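Local coordinates for SsfS6 (Streptomyces sp. SF2575, PDB 4G2T), which belongs to the erythromycin biosynthesis protein CIII-like family, has a two-domain GT-B architecture and holds thymidine-5'-diphosphate in this model, at residues T128-L133 / E148-L153; G143-E148 / D181-I186. All coordinates share one frame; numbering follows the deposited sequence.

Contact 1: T128-L133 / E148-L153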
loop_
_atom_site.group_PDB
_atom_site.type_symbol
_atom_site.label_atom_id
_atom_site.label_comp_id
_atom_site.label_asym_id
_atom_site.label_seq_id
_atom_site.Cartn_x
_atom_site.Cartn_y
_atom_site.Cartn_z
ATOM N N THR A 128 13.957 -6.568 7.189
ATOM C CA THR A 128 14.656 -5.325 7.490
ATOM C C THR A 128 15.674 -4.982 6.408
ATOM O O THR A 128 15.965 -5.799 5.536
ATOM C CB THR A 128 15.380 -5.411 8.845
ATOM O OG1 THR A 128 15.760 -4.098 9.271
ATOM C CG2 THR A 128 16.620 -6.288 8.737
ATOM N N GLU A 129 16.208 -3.766 6.468
ATOM C CA GLU A 129 17.232 -3.342 5.520
ATOM C C GLU A 129 18.630 -3.595 6.078
ATOM O O GLU A 129 18.781 -4.021 7.224
ATOM C CB GLU A 129 17.048 -1.871 5.130
ATOM C CG GLU A 129 17.186 -0.891 6.279
ATOM C CD GLU A 129 18.504 -0.145 6.254
ATOM O OE1 GLU A 129 19.323 -0.407 5.348
ATOM O OE2 GLU A 129 18.720 0.708 7.141
ATOM N N THR A 130 19.646 -3.331 5.263
ATOM C CA THR A 130 21.023 -3.697 5.589
ATOM C C THR A 130 21.554 -3.056 6.872
ATOM O O THR A 130 22.210 -3.719 7.676
ATOM C CB THR A 130 21.983 -3.362 4.428
ATOM O OG1 THR A 130 21.450 -3.870 3.199
ATOM C CG2 THR A 130 23.354 -3.975 4.673
ATOM N N TYR A 131 21.265 -1.774 7.068
ATOM C CA TYR A 131 21.838 -1.040 8.195
ATOM C C TYR A 131 20.880 -0.872 9.375
ATOM O O TYR A 131 21.208 -0.205 10.356
ATOM C CB TYR A 131 22.381 0.316 7.735
ATOM C CG TYR A 131 23.466 0.208 6.686
ATOM C CD1 TYR A 131 24.248 -0.935 6.582
ATOM C CD2 TYR A 131 23.703 1.245 5.795
ATOM C CE1 TYR A 131 25.236 -1.041 5.622
ATOM C CE2 TYR A 131 24.689 1.149 4.831
ATOM C CZ TYR A 131 25.452 0.003 4.750
ATOM O OH TYR A 131 26.435 -0.098 3.793
ATOM N N SER A 132 19.702 -1.477 9.279
ATOM C CA SER A 132 18.784 -1.523 10.411
ATOM C C SER A 132 19.052 -2.780 11.229
ATOM O O SER A 132 18.371 -3.794 11.073
ATOM C CB SER A 132 17.329 -1.491 9.942
ATOM O OG SER A 132 16.987 -0.222 9.413
ATOM N N LEU A 133 20.051 -2.703 12.103
ATOM C CA LEU A 133 20.529 -3.866 12.843
ATOM C C LEU A 133 19.615 -4.283 13.992
ATOM O O LEU A 133 19.867 -5.290 14.655
ATOM C CB LEU A 133 21.948 -3.616 13.363
ATOM C CG LEU A 133 23.015 -3.382 12.293
ATOM C CD1 LEU A 133 24.337 -2.989 12.931
ATOM C CD2 LEU A 133 23.183 -4.622 11.428
ATOM N N GLU A 148 17.310 -10.038 4.993
ATOM C CA GLU A 148 18.026 -8.799 4.723
ATOM C C GLU A 148 17.786 -8.333 3.294
ATOM O O GLU A 148 18.120 -9.035 2.340
ATOM C CB GLU A 148 19.528 -8.974 4.948
ATOM C CG GLU A 148 20.331 -7.722 4.628
ATOM C CD GLU A 148 21.798 -8.010 4.378
ATOM O OE1 GLU A 148 22.321 -8.994 4.943
ATOM O OE2 GLU A 148 22.427 -7.254 3.608
ATOM N N GLN A 149 17.208 -7.146 3.150
ATOM C CA GLN A 149 17.028 -6.548 1.835
ATOM C C GLN A 149 17.916 -5.322 1.674
ATOM O O GLN A 149 17.953 -4.454 2.544
ATOM C CB GLN A 149 15.568 -6.156 1.603
ATOM C CG GLN A 149 15.337 -5.467 0.266
ATOM C CD GLN A 149 13.978 -4.805 0.165
ATOM O OE1 GLN A 149 13.017 -5.228 0.809
ATOM N NE2 GLN A 149 13.892 -3.755 -0.644
ATOM N N SER A 150 18.635 -5.257 0.559
ATOM C CA SER A 150 19.432 -4.081 0.244
ATOM C C SER A 150 18.546 -3.008 -0.371
ATOM O O SER A 150 17.633 -3.308 -1.140
ATOM C CB SER A 150 20.570 -4.433 -0.714
ATOM O OG SER A 150 21.251 -3.267 -1.143
ATOM N N ILE A 151 18.815 -1.755 -0.021
ATOM C CA ILE A 151 18.052 -0.635 -0.553
ATOM C C ILE A 151 18.991 0.346 -1.245
ATOM O O ILE A 151 18.651 1.510 -1.460
ATOM C CB ILE A 151 17.264 0.083 0.559
ATOM C CG1 ILE A 151 18.218 0.703 1.582
ATOM C CG2 ILE A 151 16.318 -0.890 1.249
ATOM C CD1 ILE A 151 17.516 1.423 2.714
ATOM N N ARG A 152 20.177 -0.142 -1.597
ATOM C CA ARG A 152 21.223 0.695 -2.174
ATOM C C ARG A 152 21.865 0.017 -3.381
ATOM O O ARG A 152 21.871 -1.211 -3.482
ATOM C CB ARG A 152 22.292 0.988 -1.119
ATOM C CG ARG A 152 21.741 1.591 0.165
ATOM C CD ARG A 152 22.723 1.486 1.318
ATOM N NE ARG A 152 22.204 2.134 2.519
ATOM C CZ ARG A 152 21.416 1.539 3.408
ATOM N NH1 ARG A 152 21.058 0.274 3.239
ATOM N NH2 ARG A 152 20.988 2.207 4.470
ATOM N N LEU A 153 22.403 0.820 -4.295
ATOM C CA LEU A 153 23.161 0.293 -5.427
ATOM C C LEU A 153 24.386 -0.454 -4.923
ATOM O O LEU A 153 24.771 -1.486 -5.471
ATOM C CB LEU A 153 23.596 1.422 -6.363
ATOM C CG LEU A 153 22.621 1.860 -7.454
ATOM C CD1 LEU A 153 23.185 3.048 -8.219
ATOM C CD2 LEU A 153 22.337 0.704 -8.400
HETATM O O HOH W 1 21.435 -1.741 1.504
#
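The R152 guanidinium lies over one face of the Y131 ring; Y131 CD2 sits against one guanidinium face, toward its rim, 3.2 Å from R152 NH2, and the two planes are 42° apart, so this is a tilted contact and not a flat stack. At the edge, E129 OE1 lies in the guanidinium plane and receives both end nitrogens, R152 NH1 at 2.8 Å and R152 NH2 at 3.2 Å, in a salt bridge to a single oxygen. A water shares that edge, 2.7 Å from R152 NH1, and also bonds I151 N and T130 OG1. E129 reaches the arginine by placing CG between its backbone N and carbonyl carbon (chi1 63°) and then bending at chi2. This brings OE1 to the backbone of the type I turn E129 to S132, where Y131 N donates from above the carboxylate plane at 2.9 Å. Behind these groups the parallel strands 125-129 and 146-149 of a beta-alpha-beta unit are joined by Q149 N to T128 O, 3.0 Å. Three N-H groups thus converge on one oxygen and probably help to fix the carboxylate's rotation, while R152 NE makes a second salt bridge, to E330, so the arginine's buried charge is probably shared between two acids.

Contact 2: G143-E148 / D181-I186; sequences GIPWIE and DPLLSI
Strands 146-148 and 184-186 run parallel, with their axes 4.9 Å apart at closest and 20° from alignment, and backbone bonds join the two segments: L183 N to W146 O, E148 N to L184 O at 2.9 Å, and I186 N to E148 O. Just ahead of the second strand, P182 lies against the indole of W146. Its CB sits almost exactly over the centre of the six-membered ring, 3.4 Å from the centroid and 7° off the ring normal, a close CH-pi contact, and P182 CD comes to 3.5 Å from W146 CZ2. With W146 CG between the backbone N and the carbonyl carbon (chi1 64°), the indole comes back over the proline, and W146 NE1 is held by a hydrogen bond to the carbonyl of P180. Strand 146-149 is an inner strand of the parallel, Rossmann-like sheet of the N-terminal GT-B domain, bordered on one side by 125-129 and on the other by 184-187. On the sheet face that carries I147 and L184, the isoleucine works with both branches: I147 CD1 touches L184 CB at 3.7 Å, and I147 CG2 meets I186 CD1 at the same distance. The C-terminal helix 387-396 packs over this apolar patch through I390 and I394. On the face that carries E148 and S185, the extended glutamate runs alongside P182, with P182 CG 3.8 Å from E148 OE1. A water links E148 to I186, donating to I186 O at 2.8 Å and more weakly to E148 OE2.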
loop_
_atom_site.group_PDB
_atom_site.type_symbol
_atom_site.label_atom_id
_atom_site.label_comp_id
_atom_site.label_asym_id
_atom_site.label_seq_id
_atom_site.Cartn_x
_atom_site.Cartn_y
_atom_site.Cartn_z
ATOM N N GLY A 143 15.001 -16.042 18.474
ATOM C CA GLY A 143 15.411 -17.302 17.882
ATOM C C GLY A 143 14.653 -17.618 16.608
ATOM O O GLY A 143 14.266 -18.762 16.370
ATOM N N ILE A 144 14.443 -16.597 15.786
ATOM C CA ILE A 144 13.715 -16.749 14.532
ATOM C C ILE A 144 14.552 -16.230 13.365
ATOM O O ILE A 144 15.396 -15.353 13.549
ATOM C CB ILE A 144 12.367 -15.998 14.576
ATOM C CG1 ILE A 144 12.588 -14.518 14.894
ATOM C CG2 ILE A 144 11.436 -16.631 15.601
ATOM C CD1 ILE A 144 11.316 -13.700 14.920
ATOM N N PRO A 145 14.330 -16.778 12.159
ATOM C CA PRO A 145 15.075 -16.315 10.982
ATOM C C PRO A 145 14.742 -14.868 10.627
ATOM O O PRO A 145 13.741 -14.332 11.102
ATOM C CB PRO A 145 14.595 -17.255 9.871
ATOM C CG PRO A 145 13.270 -17.760 10.343
ATOM C CD PRO A 145 13.407 -17.878 11.826
ATOM N N TRP A 146 15.580 -14.247 9.802
ATOM C CA TRP A 146 15.329 -12.885 9.345
ATOM C C TRP A 146 15.763 -12.687 7.896
ATOM O O TRP A 146 16.592 -13.432 7.378
ATOM C CB TRP A 146 16.013 -11.862 10.260
ATOM C CG TRP A 146 17.513 -11.941 10.279
ATOM C CD1 TRP A 146 18.277 -12.877 10.912
ATOM C CD2 TRP A 146 18.428 -11.030 9.657
ATOM N NE1 TRP A 146 19.611 -12.614 10.712
ATOM C CE2 TRP A 146 19.731 -11.485 9.947
ATOM C CE3 TRP A 146 18.274 -9.878 8.879
ATOM C CZ2 TRP A 146 20.870 -10.828 9.487
ATOM C CZ3 TRP A 146 19.407 -9.228 8.423
ATOM C CH2 TRP A 146 20.688 -9.705 8.726
ATOM N N ILE A 147 15.187 -11.679 7.248
ATOM C CA ILE A 147 15.488 -11.392 5.851
ATOM C C ILE A 147 16.195 -10.049 5.716
ATOM O O ILE A 147 15.741 -9.042 6.261
ATOM C CB ILE A 147 14.206 -11.362 4.997
ATOM C CG1 ILE A 147 13.414 -12.659 5.170
ATOM C CG2 ILE A 147 14.545 -11.132 3.533
ATOM C CD1 ILE A 147 14.141 -13.890 4.679
ATOM N N GLU A 148 17.310 -10.038 4.993
ATOM C CA GLU A 148 18.026 -8.799 4.723
ATOM C C GLU A 148 17.786 -8.333 3.294
ATOM O O GLU A 148 18.120 -9.035 2.340
ATOM C CB GLU A 148 19.528 -8.974 4.948
ATOM C CG GLU A 148 20.331 -7.722 4.628
ATOM C CD GLU A 148 21.798 -8.010 4.378
ATOM O OE1 GLU A 148 22.321 -8.994 4.943
ATOM O OE2 GLU A 148 22.427 -7.254 3.608
ATOM N N ASP A 181 23.440 -15.353 10.174
ATOM C CA ASP A 181 23.197 -14.974 8.788
ATOM C C ASP A 181 21.707 -14.988 8.473
ATOM O O ASP A 181 20.982 -15.874 8.926
ATOM C CB ASP A 181 23.950 -15.906 7.835
ATOM C CG ASP A 181 25.454 -15.828 8.012
ATOM O OD1 ASP A 181 26.084 -14.955 7.380
ATOM O OD2 ASP A 181 26.008 -16.640 8.782
ATOM N N PRO A 182 21.240 -13.993 7.703
ATOM C CA PRO A 182 19.815 -13.898 7.379
ATOM C C PRO A 182 19.378 -15.060 6.500
ATOM O O PRO A 182 20.201 -15.623 5.778
ATOM C CB PRO A 182 19.720 -12.581 6.606
ATOM C CG PRO A 182 21.070 -12.398 6.016
ATOM C CD PRO A 182 22.034 -12.957 7.021
ATOM N N LEU A 183 18.098 -15.414 6.569
ATOM C CA LEU A 183 17.563 -16.506 5.769
ATOM C C LEU A 183 17.723 -16.190 4.286
ATOM O O LEU A 183 17.923 -17.084 3.465
ATOM C CB LEU A 183 16.090 -16.739 6.106
ATOM C CG LEU A 183 15.503 -18.102 5.735
ATOM C CD1 LEU A 183 16.229 -19.212 6.479
ATOM C CD2 LEU A 183 14.013 -18.140 6.032
ATOM N N LEU A 184 17.646 -14.906 3.954
ATOM C CA LEU A 184 17.813 -14.464 2.579
ATOM C C LEU A 184 18.452 -13.080 2.533
ATOM O O LEU A 184 18.005 -12.156 3.214
ATOM C CB LEU A 184 16.462 -14.441 1.861
ATOM C CG LEU A 184 16.498 -14.562 0.338
ATOM C CD1 LEU A 184 16.929 -15.962 -0.072
ATOM C CD2 LEU A 184 15.144 -14.215 -0.260
ATOM N N SER A 185 19.506 -12.947 1.736
ATOM C CA SER A 185 20.147 -11.656 1.519
ATOM C C SER A 185 19.789 -11.134 0.135
ATOM O O SER A 185 20.187 -11.707 -0.877
ATOM C CB SER A 185 21.664 -11.769 1.668
ATOM O OG SER A 185 22.026 -12.003 3.017
ATOM N N ILE A 186 19.033 -10.044 0.100
ATOM C CA ILE A 186 18.518 -9.514 -1.155
ATOM C C ILE A 186 19.353 -8.347 -1.667
ATOM O O ILE A 186 19.679 -7.430 -0.916
ATOM C CB ILE A 186 17.056 -9.066 -0.998
ATOM C CG1 ILE A 186 16.203 -10.233 -0.493
ATOM C CG2 ILE A 186 16.522 -8.529 -2.314
ATOM C CD1 ILE A 186 14.878 -9.816 0.098
HETATM O O HOH W 2 21.708 -8.417 0.796
#

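Contacts 1 and 2 are consecutive seams of one sheet, their centres 11 Å apart, with strand 146-149 common to both and E148 belonging to each. The glutamate faces T130 in contact 1 and P182 in contact 2. Backbone bonds continue across the join: T128 N lies 3.2 Å from I147 O, and S150 N lies 2.8 Å from I186 O, both probable hydrogen bonds. T128 CG2 also packs on W146 CE3 at 4.0 Å. Contact 1 lies at the end of the strands nearer the ligand, where the side chain of I151 is about 7 Å from the bound thymidine-5'-diphosphate; the centre of contact 2 is about 19 Å from the centre of the chain, that of contact 1 about 9 Å.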